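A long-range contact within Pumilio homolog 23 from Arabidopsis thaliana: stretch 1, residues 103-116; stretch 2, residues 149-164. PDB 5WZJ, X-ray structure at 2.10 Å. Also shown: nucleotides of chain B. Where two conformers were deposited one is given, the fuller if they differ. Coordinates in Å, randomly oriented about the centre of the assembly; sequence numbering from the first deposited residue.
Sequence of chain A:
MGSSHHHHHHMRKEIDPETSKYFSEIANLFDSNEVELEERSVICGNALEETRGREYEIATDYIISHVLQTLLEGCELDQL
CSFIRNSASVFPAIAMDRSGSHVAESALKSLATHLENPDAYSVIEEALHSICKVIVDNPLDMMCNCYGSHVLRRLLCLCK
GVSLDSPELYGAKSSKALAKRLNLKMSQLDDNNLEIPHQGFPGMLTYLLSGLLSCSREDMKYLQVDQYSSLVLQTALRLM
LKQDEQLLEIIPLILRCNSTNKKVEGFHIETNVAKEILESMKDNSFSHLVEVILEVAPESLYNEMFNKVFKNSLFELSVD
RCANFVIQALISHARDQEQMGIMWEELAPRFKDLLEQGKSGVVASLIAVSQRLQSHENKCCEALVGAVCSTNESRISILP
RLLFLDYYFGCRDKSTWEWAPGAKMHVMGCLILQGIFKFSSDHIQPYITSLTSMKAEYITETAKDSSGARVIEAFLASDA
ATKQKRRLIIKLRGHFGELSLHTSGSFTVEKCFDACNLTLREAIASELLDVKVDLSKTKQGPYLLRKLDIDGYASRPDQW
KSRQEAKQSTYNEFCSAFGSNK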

# COMPACT_ATOMS: atom_id res chain seq x y z
N VAL A 103 7.00 8.64 -24.20
CA VAL A 103 8.21 8.26 -24.92
C VAL A 103 9.40 8.21 -23.97
O VAL A 103 10.20 7.26 -23.98
CB VAL A 103 8.47 9.25 -26.08
CG1 VAL A 103 9.85 9.01 -26.67
CG2 VAL A 103 7.36 9.15 -27.16
N ALA A 104 9.55 9.24 -23.14
CA ALA A 104 10.64 9.24 -22.16
C ALA A 104 10.54 8.04 -21.21
O ALA A 104 11.54 7.39 -20.91
CB ALA A 104 10.62 10.56 -21.37
N GLU A 105 9.33 7.72 -20.75
CA GLU A 105 9.19 6.59 -19.85
C GLU A 105 9.42 5.26 -20.56
O GLU A 105 9.92 4.30 -19.95
CB GLU A 105 7.82 6.60 -19.18
CG GLU A 105 7.63 7.68 -18.12
CD GLU A 105 6.36 7.47 -17.30
OE1 GLU A 105 5.38 8.21 -17.50
OE2 GLU A 105 6.33 6.54 -16.46
N SER A 106 9.06 5.17 -21.85
CA SER A 106 9.38 3.96 -22.61
C SER A 106 10.88 3.78 -22.74
O SER A 106 11.38 2.65 -22.69
CB SER A 106 8.72 4.01 -24.00
OG SER A 106 7.33 3.71 -23.92
N ALA A 107 11.63 4.88 -22.88
CA ALA A 107 13.08 4.77 -22.91
C ALA A 107 13.61 4.23 -21.59
O ALA A 107 14.50 3.37 -21.57
CB ALA A 107 13.73 6.12 -23.22
N LEU A 108 13.04 4.69 -20.47
CA LEU A 108 13.46 4.22 -19.15
C LEU A 108 13.09 2.75 -18.93
O LEU A 108 13.91 1.97 -18.44
CB LEU A 108 12.85 5.10 -18.06
CG LEU A 108 13.30 6.57 -18.13
CD1 LEU A 108 12.61 7.42 -17.03
CD2 LEU A 108 14.81 6.66 -17.99
N LYS A 109 11.86 2.37 -19.29
CA LYS A 109 11.44 0.97 -19.15
C LYS A 109 12.34 0.06 -19.97
O LYS A 109 12.67 -1.05 -19.53
CB LYS A 109 9.99 0.80 -19.62
CG LYS A 109 8.94 1.44 -18.75
CD LYS A 109 7.56 1.12 -19.33
CE LYS A 109 6.45 1.78 -18.53
NZ LYS A 109 5.13 1.54 -19.19
N SER A 110 12.70 0.50 -21.17
CA SER A 110 13.56 -0.27 -22.05
C SER A 110 14.97 -0.43 -21.46
O SER A 110 15.55 -1.52 -21.51
CB SER A 110 13.62 0.40 -23.42
OG SER A 110 14.33 -0.36 -24.39
N LEU A 111 15.53 0.65 -20.90
CA LEU A 111 16.79 0.53 -20.16
C LEU A 111 16.67 -0.47 -19.03
O LEU A 111 17.58 -1.27 -18.79
CB LEU A 111 17.20 1.88 -19.57
CG LEU A 111 18.12 2.86 -20.26
CD1 LEU A 111 18.38 4.01 -19.28
CD2 LEU A 111 19.41 2.17 -20.68
N ALA A 112 15.56 -0.40 -18.29
CA ALA A 112 15.35 -1.27 -17.14
C ALA A 112 15.36 -2.74 -17.52
O ALA A 112 15.66 -3.58 -16.67
CB ALA A 112 14.03 -0.91 -16.46
N THR A 113 15.00 -3.09 -18.77
CA THR A 113 15.03 -4.50 -19.15
C THR A 113 16.45 -5.07 -19.20
O THR A 113 16.61 -6.29 -19.24
CB THR A 113 14.35 -4.75 -20.53
OG1 THR A 113 15.10 -4.12 -21.57
CG2 THR A 113 12.90 -4.22 -20.57
N HIS A 114 17.48 -4.22 -19.20
CA HIS A 114 18.86 -4.67 -19.26
C HIS A 114 19.56 -4.68 -17.90
O HIS A 114 20.74 -5.06 -17.83
CB HIS A 114 19.65 -3.80 -20.24
CG HIS A 114 19.09 -3.82 -21.63
ND1 HIS A 114 19.38 -4.83 -22.53
CD2 HIS A 114 18.24 -2.98 -22.27
CE1 HIS A 114 18.74 -4.59 -23.66
NE2 HIS A 114 18.04 -3.48 -23.53
N LEU A 115 18.86 -4.30 -16.83
CA LEU A 115 19.48 -4.24 -15.51
C LEU A 115 20.11 -5.57 -15.12
O LEU A 115 21.21 -5.59 -14.54
CB LEU A 115 18.44 -3.82 -14.47
CG LEU A 115 18.17 -2.32 -14.34
CD1 LEU A 115 16.97 -2.05 -13.43
CD2 LEU A 115 19.41 -1.63 -13.80
N GLU A 116 19.45 -6.69 -15.43
CA GLU A 116 19.96 -7.99 -15.01
C GLU A 116 21.18 -8.43 -15.81
O GLU A 116 21.78 -9.45 -15.46
CB GLU A 116 18.85 -9.04 -15.13
N SER A 149 6.79 14.89 -13.66
CA SER A 149 6.87 14.24 -12.35
C SER A 149 6.81 12.72 -12.47
O SER A 149 7.44 12.02 -11.68
CB SER A 149 5.74 14.76 -11.46
OG SER A 149 5.56 13.97 -10.29
N HIS A 150 6.07 12.20 -13.45
CA HIS A 150 6.03 10.75 -13.68
C HIS A 150 7.37 10.25 -14.20
O HIS A 150 7.87 9.22 -13.75
CB HIS A 150 4.92 10.38 -14.68
CG HIS A 150 3.54 10.59 -14.15
ND1 HIS A 150 2.93 9.70 -13.29
CD2 HIS A 150 2.65 11.59 -14.35
CE1 HIS A 150 1.72 10.14 -12.98
NE2 HIS A 150 1.54 11.29 -13.61
N VAL A 151 7.93 10.97 -15.17
CA VAL A 151 9.23 10.62 -15.73
C VAL A 151 10.29 10.58 -14.64
O VAL A 151 11.12 9.66 -14.58
CB VAL A 151 9.59 11.60 -16.86
CG1 VAL A 151 11.00 11.32 -17.39
CG2 VAL A 151 8.55 11.52 -18.01
N LEU A 152 10.27 11.57 -13.74
CA LEU A 152 11.28 11.65 -12.68
C LEU A 152 11.15 10.50 -11.68
O LEU A 152 12.16 9.91 -11.27
CB LEU A 152 11.17 12.99 -11.94
CG LEU A 152 11.80 14.23 -12.60
CD1 LEU A 152 11.48 15.49 -11.81
CD2 LEU A 152 13.31 14.04 -12.72
N ARG A 153 9.92 10.18 -11.28
CA ARG A 153 9.68 9.02 -10.43
C ARG A 153 10.25 7.74 -11.04
O ARG A 153 10.96 6.98 -10.37
CB ARG A 153 8.18 8.87 -10.16
CG ARG A 153 7.68 9.87 -9.10
CD ARG A 153 6.17 9.79 -8.90
NE ARG A 153 5.46 10.75 -9.74
CZ ARG A 153 4.13 10.80 -9.83
NH1 ARG A 153 3.39 9.94 -9.14
NH2 ARG A 153 3.55 11.70 -10.60
N ARG A 154 9.95 7.49 -12.32
CA ARG A 154 10.48 6.30 -12.97
C ARG A 154 12.01 6.35 -13.02
O ARG A 154 12.68 5.36 -12.72
CB ARG A 154 9.90 6.14 -14.38
CG ARG A 154 10.38 4.86 -15.10
CD ARG A 154 9.58 4.57 -16.39
NE ARG A 154 8.15 4.46 -16.14
CZ ARG A 154 7.56 3.37 -15.66
NH1 ARG A 154 8.28 2.30 -15.37
NH2 ARG A 154 6.25 3.35 -15.45
N LEU A 155 12.56 7.52 -13.35
CA LEU A 155 14.02 7.66 -13.43
C LEU A 155 14.69 7.41 -12.08
O LEU A 155 15.73 6.76 -12.01
CB LEU A 155 14.38 9.05 -13.94
CG LEU A 155 15.87 9.37 -13.97
CD1 LEU A 155 16.61 8.42 -14.93
CD2 LEU A 155 16.07 10.83 -14.36
N LEU A 156 14.12 7.98 -11.00
CA LEU A 156 14.63 7.70 -9.66
C LEU A 156 14.61 6.20 -9.38
O LEU A 156 15.59 5.65 -8.86
CB LEU A 156 13.79 8.45 -8.61
CG LEU A 156 13.98 9.97 -8.54
CD1 LEU A 156 12.77 10.62 -7.88
CD2 LEU A 156 15.26 10.32 -7.79
N CYS A 157 13.50 5.53 -9.70
CA CYS A 157 13.40 4.09 -9.47
C CYS A 157 14.47 3.34 -10.24
O CYS A 157 15.11 2.42 -9.71
CB CYS A 157 12.01 3.58 -9.85
SG CYS A 157 10.68 4.03 -8.71
N LEU A 158 14.69 3.71 -11.50
CA LEU A 158 15.71 3.05 -12.30
C LEU A 158 17.11 3.24 -11.70
O LEU A 158 17.91 2.29 -11.67
CB LEU A 158 15.67 3.60 -13.73
CG LEU A 158 16.64 2.97 -14.73
CD1 LEU A 158 16.52 1.46 -14.67
CD2 LEU A 158 16.38 3.48 -16.15
N CYS A 159 17.42 4.44 -11.21
CA CYS A 159 18.73 4.67 -10.59
C CYS A 159 18.91 3.82 -9.33
O CYS A 159 20.04 3.43 -9.01
CB CYS A 159 18.91 6.15 -10.23
SG CYS A 159 19.08 7.27 -11.65
N LYS A 160 17.83 3.56 -8.61
CA LYS A 160 17.89 2.66 -7.47
C LYS A 160 18.06 1.22 -7.93
O LYS A 160 18.49 0.37 -7.15
CB LYS A 160 16.61 2.82 -6.64
CG LYS A 160 16.47 1.90 -5.43
CD LYS A 160 17.57 2.11 -4.40
CE LYS A 160 17.30 1.25 -3.16
NZ LYS A 160 18.27 1.55 -2.07
N GLY A 161 17.76 0.94 -9.19
CA GLY A 161 17.82 -0.40 -9.73
C GLY A 161 16.52 -1.16 -9.68
O GLY A 161 16.54 -2.39 -9.81
N VAL A 162 15.39 -0.49 -9.51
CA VAL A 162 14.11 -1.19 -9.51
C VAL A 162 13.43 -0.95 -10.85
O VAL A 162 13.37 0.19 -11.35
CB VAL A 162 13.21 -0.78 -8.32
CG1 VAL A 162 13.85 0.32 -7.52
CG2 VAL A 162 11.79 -0.42 -8.78
N SER A 163 13.00 -2.04 -11.47
CA SER A 163 12.28 -2.02 -12.74
C SER A 163 10.80 -2.30 -12.55
O SER A 163 9.96 -1.68 -13.22
CB SER A 163 12.88 -3.05 -13.70
OG SER A 163 13.01 -4.33 -13.09
N LEU A 164 10.46 -3.21 -11.64
CA LEU A 164 9.09 -3.64 -11.42
C LEU A 164 8.29 -2.50 -10.79
O LEU A 164 8.55 -2.11 -9.65
CB LEU A 164 9.07 -4.89 -10.54
CG LEU A 164 7.97 -5.94 -10.75
CD1 LEU A 164 7.02 -5.99 -9.56
CD2 LEU A 164 7.21 -5.71 -12.06
P G B 10 -4.90 12.10 -14.17
OP1 G B 10 -6.16 12.83 -14.39
OP2 G B 10 -4.87 10.64 -13.91
O5' G B 10 -3.96 12.31 -15.44
C5' G B 10 -3.58 13.61 -15.89
C4' G B 10 -2.72 13.51 -17.13
O4' G B 10 -1.48 12.85 -16.76
C3' G B 10 -3.32 12.69 -18.28
O3' G B 10 -2.89 13.20 -19.54
C2' G B 10 -2.68 11.33 -18.08
O2' G B 10 -2.61 10.53 -19.24
C1' G B 10 -1.29 11.71 -17.58
N9 G B 10 -0.66 10.63 -16.83
C8 G B 10 -1.30 9.82 -15.90
N7 G B 10 -0.52 8.87 -15.46
C5 G B 10 0.68 9.05 -16.15
C6 G B 10 1.89 8.32 -16.07
O6 G B 10 2.14 7.35 -15.37
N1 G B 10 2.86 8.83 -16.93
C2 G B 10 2.69 9.91 -17.76
N2 G B 10 3.75 10.27 -18.52
N3 G B 10 1.56 10.60 -17.83
C4 G B 10 0.60 10.12 -17.01
P C B 9 -6.84 12.21 -8.44
OP1 C B 9 -8.01 12.72 -9.20
OP2 C B 9 -6.83 10.80 -7.98
O5' C B 9 -5.52 12.38 -9.32
C5' C B 9 -5.15 13.62 -9.91
C4' C B 9 -3.87 13.46 -10.69
O4' C B 9 -2.79 13.14 -9.79
C3' C B 9 -3.88 12.34 -11.73
O3' C B 9 -4.13 12.90 -13.01
C2' C B 9 -2.50 11.67 -11.65
O2' C B 9 -1.71 11.96 -12.80
C1' C B 9 -1.85 12.31 -10.41
N1 C B 9 -1.35 11.32 -9.43
C2 C B 9 -0.02 10.97 -9.56
O2 C B 9 0.62 11.52 -10.48
N3 C B 9 0.52 10.07 -8.70
C4 C B 9 -0.24 9.53 -7.74
N4 C B 9 0.32 8.64 -6.92
C5 C B 9 -1.62 9.88 -7.59
C6 C B 9 -2.14 10.78 -8.45

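Helices that lie side by side in a repeat protein show how shape complementarity and a salt bridge can share one contact. In Pumilio homolog 23 the helical parts of the two stretches run nearly parallel, their directions differing by 9° and their axes approaching to 9.5 Å. That spacing lets side chains of one helix reach the backbone of the other, and 701 Å² of surface is buried, summed over both stretches.

The central bump is Leu108. Its side chain enters the hollow formed by Val151, Arg154, Leu155 and Leu158, a classic knob into hole. The m,t rotamer of Leu108 places Leu108 CD1 3.6 Å from Val151 O and 3.9 Å from Leu155 CB, while Leu108 CD2 meets Leu158 CD2 at 4.0 Å. The aliphatic part of Arg154 supplies one wall, with Arg154 CD 3.7 Å from Leu108 CB, so a charged residue contributes an apolar surface here.

Leu158 is the answering bump. Leu158 CD2 lies 3.8 Å from Leu111 CD1, and Leu158 CD1 packs against Ala112 CB at 3.9 Å and Leu115 CD1 at 3.7 Å. At Ala112 the chains come close: Ala112 CA is 5.4 Å from Ser163 CA, and Ala112 CB touches Ser163 CB at 3.7 Å. The type I turn from Ala112 to Leu115 brings Leu115 back toward the second stretch, where Leu115 CD1 also lies 3.7 Å from Gly161 O. Gly161 ends the second helix in a Schellman motif; its positive phi would jam a CB against the preceding carbonyl, a local demand for glycine.

Toward the beginning of the paired segments, Ala104 CB lies 4.1 Å from Val151 CG2, and Glu105 CG lies 4.0 Å from the same methyl. The polar end of Glu105 reaches further. Glu105 OE2 accepts a nearly straight hydrogen bond from Arg154 NE at 2.8 Å, within a salt bridge, and a weak one from Arg154 NH2 at 3.3 Å. Lys109 lays its CE over one face of the guanidinium, with Lys109 CE 3.5 Å from Arg154 CZ, so a methylene rather than the ammonium makes the closest contact; Lys109 NZ remains 4.3 Å from Arg154 NH2.

The same carboxylate links the packing to RNA: Glu105 OE1 accepts hydrogen bonds from N1 of G10 at 2.7 Å and from N2 of G10 at 2.8 Å. On the second stretch, the His150 ring has G10 over one face, while Arg153 NH1 and Arg153 NH2 donate to N3 and O2 of C9 respectively, each at 2.9 Å.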